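Local coordinates for serine-rich Repeat Adhesion Glycoprotein (Srr1) (Streptococcus agalactiae, PDB 4MBO) that binds fibrinogen as a serine-rich repeat glycoprotein, probably helping the streptococcus to adhere to its host, at residues 22-27 with 148-153; 167-172 with 200-205. One frame throughout, in Å; residues are numbered along the deposited sequence. Where two conformers were deposited one is given.

Contact 1. Residues 22-27 with 148-153; sequences IALKDN and QVASIE
The methyl group of A150 sits against the backbone of strand 22-25, with CB 3.6 Å from CA of A23 and 3.7 Å from O of I22. On one side of this methyl, I22 turns its CG2 branch onto the backbone carbonyl of Q148 (CG2 to O 3.6 Å). On the other, L24 CB packs against I152 CG2 at 3.9 Å, while L24 CD1 lies near the A150 carbonyl. I152 has CG1 anti to its backbone N (chi1 -163°), and a second anti torsion (chi2 170°) carries CD1 out to D26, against both CB and the carboxylate carbon CG (3.7 Å from CD1).

The polar link is indirect. The strands run nearly parallel, 8° apart, but their axes come no closer than 5.5 Å, and one water spans the gap by donating to O of L24 (3.2 Å) and O of S151 (2.7 Å).

Each strand takes its backbone bonds from a different sheet: 22-25 pairs with strand 43-51, through N46 and V44, and 148-153 with strand 139-145, through A143 and F141. The contact therefore joins two sheets of the Ig-like region by packing, with I22 also touching L45 and A143.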
loop_
_atom_site.group_PDB
_atom_site.type_symbol
_atom_site.label_atom_id
_atom_site.label_comp_id
_atom_site.label_asym_id
_atom_site.label_seq_id
_atom_site.Cartn_x
_atom_site.Cartn_y
_atom_site.Cartn_z
ATOM N N ILE A 22 -22.214 13.646 -3.285
ATOM C CA ILE A 22 -21.040 12.808 -3.068
ATOM C C ILE A 22 -20.833 11.997 -4.338
ATOM O O ILE A 22 -21.799 11.571 -4.979
ATOM C CB ILE A 22 -21.190 11.912 -1.801
ATOM C CG1 ILE A 22 -19.863 11.195 -1.526
ATOM C CG2 ILE A 22 -22.345 10.913 -1.938
ATOM C CD1 ILE A 22 -19.787 10.596 -0.143
ATOM N N ALA A 23 -19.574 11.780 -4.704
ATOM C CA ALA A 23 -19.244 11.054 -5.902
ATOM C C ALA A 23 -17.884 10.408 -5.811
ATOM O O ALA A 23 -16.995 10.873 -5.066
ATOM C CB ALA A 23 -19.271 11.966 -7.106
ATOM N N LEU A 24 -17.780 9.264 -6.511
ATOM C CA LEU A 24 -16.517 8.534 -6.695
ATOM C C LEU A 24 -16.216 8.569 -8.191
ATOM O O LEU A 24 -17.065 8.230 -9.031
ATOM C CB LEU A 24 -16.604 7.093 -6.168
ATOM C CG LEU A 24 -16.607 6.973 -4.660
ATOM C CD1 LEU A 24 -17.095 5.597 -4.252
ATOM C CD2 LEU A 24 -15.242 7.266 -4.050
ATOM N N LYS A 25 -15.000 9.000 -8.529
ATOM C CA LYS A 25 -14.604 9.148 -9.922
ATOM C C LYS A 25 -13.261 8.486 -10.237
ATOM O O LYS A 25 -12.383 8.384 -9.366
ATOM C CB LYS A 25 -14.583 10.638 -10.273
ATOM C CG LYS A 25 -15.975 11.281 -10.218
ATOM C CD LYS A 25 -15.957 12.809 -10.196
ATOM C CE LYS A 25 -17.346 13.322 -9.817
ATOM N NZ LYS A 25 -17.381 14.692 -9.227
ATOM N N ASP A 26 -13.120 8.055 -11.490
ATOM C CA ASP A 26 -11.922 7.341 -11.950
ATOM C C ASP A 26 -11.313 7.939 -13.227
ATOM O O ASP A 26 -10.645 7.252 -13.972
ATOM C CB ASP A 26 -12.243 5.851 -12.157
ATOM C CG ASP A 26 -13.125 5.541 -13.370
ATOM O OD1 ASP A 26 -13.612 6.452 -14.080
ATOM O OD2 ASP A 26 -13.357 4.316 -13.616
ATOM N N ASN A 27 -11.558 9.216 -13.435
ATOM C CA ASN A 27 -11.069 9.897 -14.624
ATOM C C ASN A 27 -9.545 9.859 -14.752
ATOM O O ASN A 27 -9.013 9.792 -15.873
ATOM C CB ASN A 27 -11.559 11.347 -14.601
ATOM C CG ASN A 27 -13.073 11.445 -14.565
ATOM O OD1 ASN A 27 -13.777 10.466 -14.824
ATOM N ND2 ASN A 27 -13.582 12.622 -14.242
ATOM N N GLN A 148 -27.014 10.340 1.057
ATOM C CA GLN A 148 -26.500 10.290 -0.311
ATOM C C GLN A 148 -25.366 9.309 -0.409
ATOM O O GLN A 148 -24.495 9.276 0.463
ATOM C CB GLN A 148 -25.988 11.657 -0.738
ATOM C CG GLN A 148 -27.044 12.756 -0.666
ATOM C CD GLN A 148 -28.339 12.470 -1.411
ATOM O OE1 GLN A 148 -29.436 12.752 -0.891
ATOM N NE2 GLN A 148 -28.240 11.904 -2.571
ATOM N N VAL A 149 -25.372 8.539 -1.486
ATOM C CA VAL A 149 -24.383 7.484 -1.671
ATOM C C VAL A 149 -23.833 7.493 -3.072
ATOM O O VAL A 149 -24.536 7.837 -4.029
ATOM C CB VAL A 149 -25.034 6.087 -1.405
ATOM C CG1 VAL A 149 -23.986 4.995 -1.278
ATOM C CG2 VAL A 149 -25.871 6.093 -0.140
ATOM N N ALA A 150 -22.553 7.183 -3.175
ATOM C CA ALA A 150 -21.878 7.044 -4.432
ATOM C C ALA A 150 -21.281 5.655 -4.557
ATOM O O ALA A 150 -20.927 5.025 -3.548
ATOM C CB ALA A 150 -20.785 8.086 -4.525
ATOM N N SER A 151 -21.156 5.191 -5.790
ATOM C CA SER A 151 -20.525 3.905 -6.063
ATOM C C SER A 151 -19.771 3.931 -7.361
ATOM O O SER A 151 -20.073 4.724 -8.292
ATOM C CB SER A 151 -21.554 2.766 -6.109
ATOM O OG SER A 151 -22.355 2.802 -7.306
ATOM N N ILE A 152 -18.759 3.089 -7.420
ATOM C CA ILE A 152 -18.000 2.878 -8.650
ATOM C C ILE A 152 -17.434 1.471 -8.598
ATOM O O ILE A 152 -17.171 0.944 -7.508
ATOM C CB ILE A 152 -16.911 3.951 -8.854
ATOM C CG1 ILE A 152 -16.429 3.968 -10.317
ATOM C CG2 ILE A 152 -15.760 3.748 -7.880
ATOM C CD1 ILE A 152 -15.539 5.149 -10.613
ATOM N N GLU A 153 -17.277 0.843 -9.767
ATOM C CA GLU A 153 -16.712 -0.497 -9.848
ATOM C C GLU A 153 -15.401 -0.490 -10.627
ATOM O O GLU A 153 -15.300 0.156 -11.679
ATOM C CB GLU A 153 -17.679 -1.471 -10.544
ATOM C CG GLU A 153 -18.911 -1.800 -9.750
ATOM C CD GLU A 153 -19.745 -2.855 -10.474
ATOM O OE1 GLU A 153 -19.854 -3.930 -9.916
ATOM O OE2 GLU A 153 -20.201 -2.613 -11.608
HETATM O O HOH W 1 -19.330 6.381 -10.275
#

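Contact 2. Residues 167-172 with 200-205; sequences TNVKTN and MYFASG
K170 and Y201 form an antiparallel hydrogen-bonded pair that fixes the register of the two strands. K170 N donates to Y201 O (2.8 Å, nearly straight at 163°), and Y201 N returns a bond to a lone pair of K170 O, also at 2.8 Å. Both carbonyls take a further, weaker CH donor: CA of M200 lies 3.1 Å from K170 O, and CA of V169 lies 3.3 Å from Y201 O. Just beyond the strands, A203 N donates to N168 O at 2.9 Å, tilted 21° out of the carbonyl plane, extending the pairing into the loops. At the opposite end N172 N makes a weak bond to the thioether of M200, 3.6 Å from SD, and the two side chains cross at about a right angle.

Three polar side chains find partners elsewhere. K170 NZ forms a salt bridge with E165 and a bond to O of H166, T171 OG1 pairs with S310 OG, and the N172 amide uses ND2 on N194 and OD1 on the backbone N of E196.

V169 and F202, a non-hydrogen-bonded pair, lie side by side; CG1 of V169, anti to its backbone N (chi1 167°), reaches the ring edge, and CG2 of T171 approaches CE1 of F202 at 3.7 Å. The Y201 ring meets O of T167 at its edge.

The segments belong to the hairpin of strands 169-181 and 186-202, with strand 162-165 beyond the first and strand 277-278 beyond the second. Y308 meets the F202 ring edge-to-face, and V301 of strand 295-302 touches T171 and M200.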
loop_
_atom_site.group_PDB
_atom_site.type_symbol
_atom_site.label_atom_id
_atom_site.label_comp_id
_atom_site.label_asym_id
_atom_site.label_seq_id
_atom_site.Cartn_x
_atom_site.Cartn_y
_atom_site.Cartn_z
ATOM N N THR A 167 16.243 -24.604 -18.851
ATOM C CA THR A 167 16.736 -25.858 -18.387
ATOM C C THR A 167 17.698 -25.754 -17.200
ATOM O O THR A 167 17.592 -26.510 -16.225
ATOM C CB THR A 167 17.411 -26.613 -19.556
ATOM O OG1 THR A 167 16.446 -26.796 -20.596
ATOM C CG2 THR A 167 17.928 -27.927 -19.102
ATOM N N ASN A 168 18.596 -24.767 -17.236
ATOM C CA ASN A 168 19.636 -24.654 -16.231
ATOM C C ASN A 168 19.377 -23.657 -15.078
ATOM O O ASN A 168 20.099 -23.654 -14.080
ATOM C CB ASN A 168 20.990 -24.323 -16.920
ATOM C CG ASN A 168 20.919 -23.089 -17.871
ATOM O OD1 ASN A 168 19.846 -22.660 -18.314
ATOM N ND2 ASN A 168 22.087 -22.542 -18.194
ATOM N N VAL A 169 18.379 -22.813 -15.283
ATOM C CA VAL A 169 18.011 -21.735 -14.367
ATOM C C VAL A 169 16.506 -21.575 -14.317
ATOM O O VAL A 169 15.859 -21.304 -15.336
ATOM C CB VAL A 169 18.672 -20.399 -14.839
ATOM C CG1 VAL A 169 18.082 -19.193 -14.136
ATOM C CG2 VAL A 169 20.178 -20.495 -14.677
ATOM N N LYS A 170 15.932 -21.736 -13.117
ATOM C CA LYS A 170 14.507 -21.547 -12.885
ATOM C C LYS A 170 14.424 -20.659 -11.646
ATOM O O LYS A 170 14.849 -21.064 -10.538
ATOM C CB LYS A 170 13.800 -22.881 -12.631
ATOM C CG LYS A 170 14.181 -23.934 -13.660
ATOM C CD LYS A 170 13.605 -25.313 -13.316
ATOM C CE LYS A 170 14.019 -26.362 -14.331
ATOM N NZ LYS A 170 13.523 -26.061 -15.697
ATOM N N THR A 171 13.918 -19.453 -11.838
ATOM C CA THR A 171 13.816 -18.502 -10.754
ATOM C C THR A 171 12.572 -17.648 -10.913
ATOM O O THR A 171 12.017 -17.539 -12.002
ATOM C CB THR A 171 15.050 -17.564 -10.682
ATOM O OG1 THR A 171 15.198 -16.874 -11.929
ATOM C CG2 THR A 171 16.338 -18.309 -10.417
ATOM N N ASN A 172 12.101 -17.068 -9.818
ATOM C CA ASN A 172 11.017 -16.090 -9.877
ATOM C C ASN A 172 11.046 -15.216 -8.629
ATOM O O ASN A 172 11.370 -15.682 -7.564
ATOM C CB ASN A 172 9.626 -16.692 -10.132
ATOM C CG ASN A 172 9.088 -17.520 -8.978
ATOM O OD1 ASN A 172 8.283 -17.019 -8.204
ATOM N ND2 ASN A 172 9.511 -18.782 -8.880
ATOM N N MET A 200 12.649 -23.728 -7.889
ATOM C CA MET A 200 13.713 -22.784 -8.259
ATOM C C MET A 200 14.991 -23.609 -8.273
ATOM O O MET A 200 15.190 -24.467 -7.422
ATOM C CB MET A 200 13.815 -21.572 -7.342
ATOM C CG MET A 200 12.504 -20.799 -7.272
ATOM S SD MET A 200 12.721 -19.053 -6.906
ATOM C CE MET A 200 13.766 -19.200 -5.488
ATOM N N TYR A 201 15.842 -23.347 -9.247
ATOM C CA TYR A 201 16.994 -24.178 -9.477
ATOM C C TYR A 201 18.089 -23.522 -10.289
ATOM O O TYR A 201 17.805 -22.825 -11.271
ATOM C CB TYR A 201 16.483 -25.403 -10.250
ATOM C CG TYR A 201 17.484 -26.346 -10.892
ATOM C CD1 TYR A 201 18.179 -27.281 -10.122
ATOM C CD2 TYR A 201 17.640 -26.398 -12.279
ATOM C CE1 TYR A 201 19.044 -28.190 -10.694
ATOM C CE2 TYR A 201 18.514 -27.319 -12.866
ATOM C CZ TYR A 201 19.207 -28.202 -12.068
ATOM O OH TYR A 201 20.060 -29.120 -12.642
ATOM N N PHE A 202 19.321 -23.796 -9.884
ATOM C CA PHE A 202 20.521 -23.482 -10.644
ATOM C C PHE A 202 21.245 -24.813 -10.820
ATOM O O PHE A 202 21.549 -25.489 -9.832
ATOM C CB PHE A 202 21.530 -22.563 -9.922
ATOM C CG PHE A 202 21.163 -21.111 -9.864
ATOM C CD1 PHE A 202 20.197 -20.548 -10.683
ATOM C CD2 PHE A 202 21.900 -20.260 -9.051
ATOM C CE1 PHE A 202 19.922 -19.200 -10.637
ATOM C CE2 PHE A 202 21.659 -18.892 -9.028
ATOM C CZ PHE A 202 20.647 -18.359 -9.812
ATOM N N ALA A 203 21.523 -25.179 -12.058
ATOM C CA ALA A 203 22.235 -26.433 -12.358
ATOM C C ALA A 203 23.645 -26.437 -11.805
ATOM O O ALA A 203 24.213 -25.369 -11.519
ATOM C CB ALA A 203 22.278 -26.651 -13.868
ATOM N N SER A 204 24.204 -27.637 -11.631
ATOM C CA SER A 204 25.592 -27.810 -11.171
ATOM C C SER A 204 26.522 -26.910 -11.974
ATOM O O SER A 204 26.405 -26.827 -13.195
ATOM C CB SER A 204 26.042 -29.257 -11.345
ATOM O OG SER A 204 25.193 -30.125 -10.638
ATOM N N GLY A 205 27.428 -26.221 -11.276
ATOM C CA GLY A 205 28.376 -25.297 -11.910
ATOM C C GLY A 205 27.965 -23.839 -11.844
ATOM O O GLY A 205 28.789 -22.930 -12.086
#

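How the contacts relate
Contact 1 and contact 2 lie on opposite sides of the chain's centre, their centres 48 Å apart and their nearest atoms about 29 Å apart. They come in series: the segments of contact 1 are 121 residues apart and close before contact 2 opens, whereas those of contact 2 are joined through one hairpin. They share no sheet. Contact 1 brings together two sheets of the N-terminal part of the chain, whose other strands include much of the bacterial Ig family match, and contact 2 pairs neighbouring strands in the C-terminal adhesin region. The two thus describe separate parts of an elongated, beta-rich molecule, consistent with a fibrinogen-binding region built from two Ig-like domains in tandem.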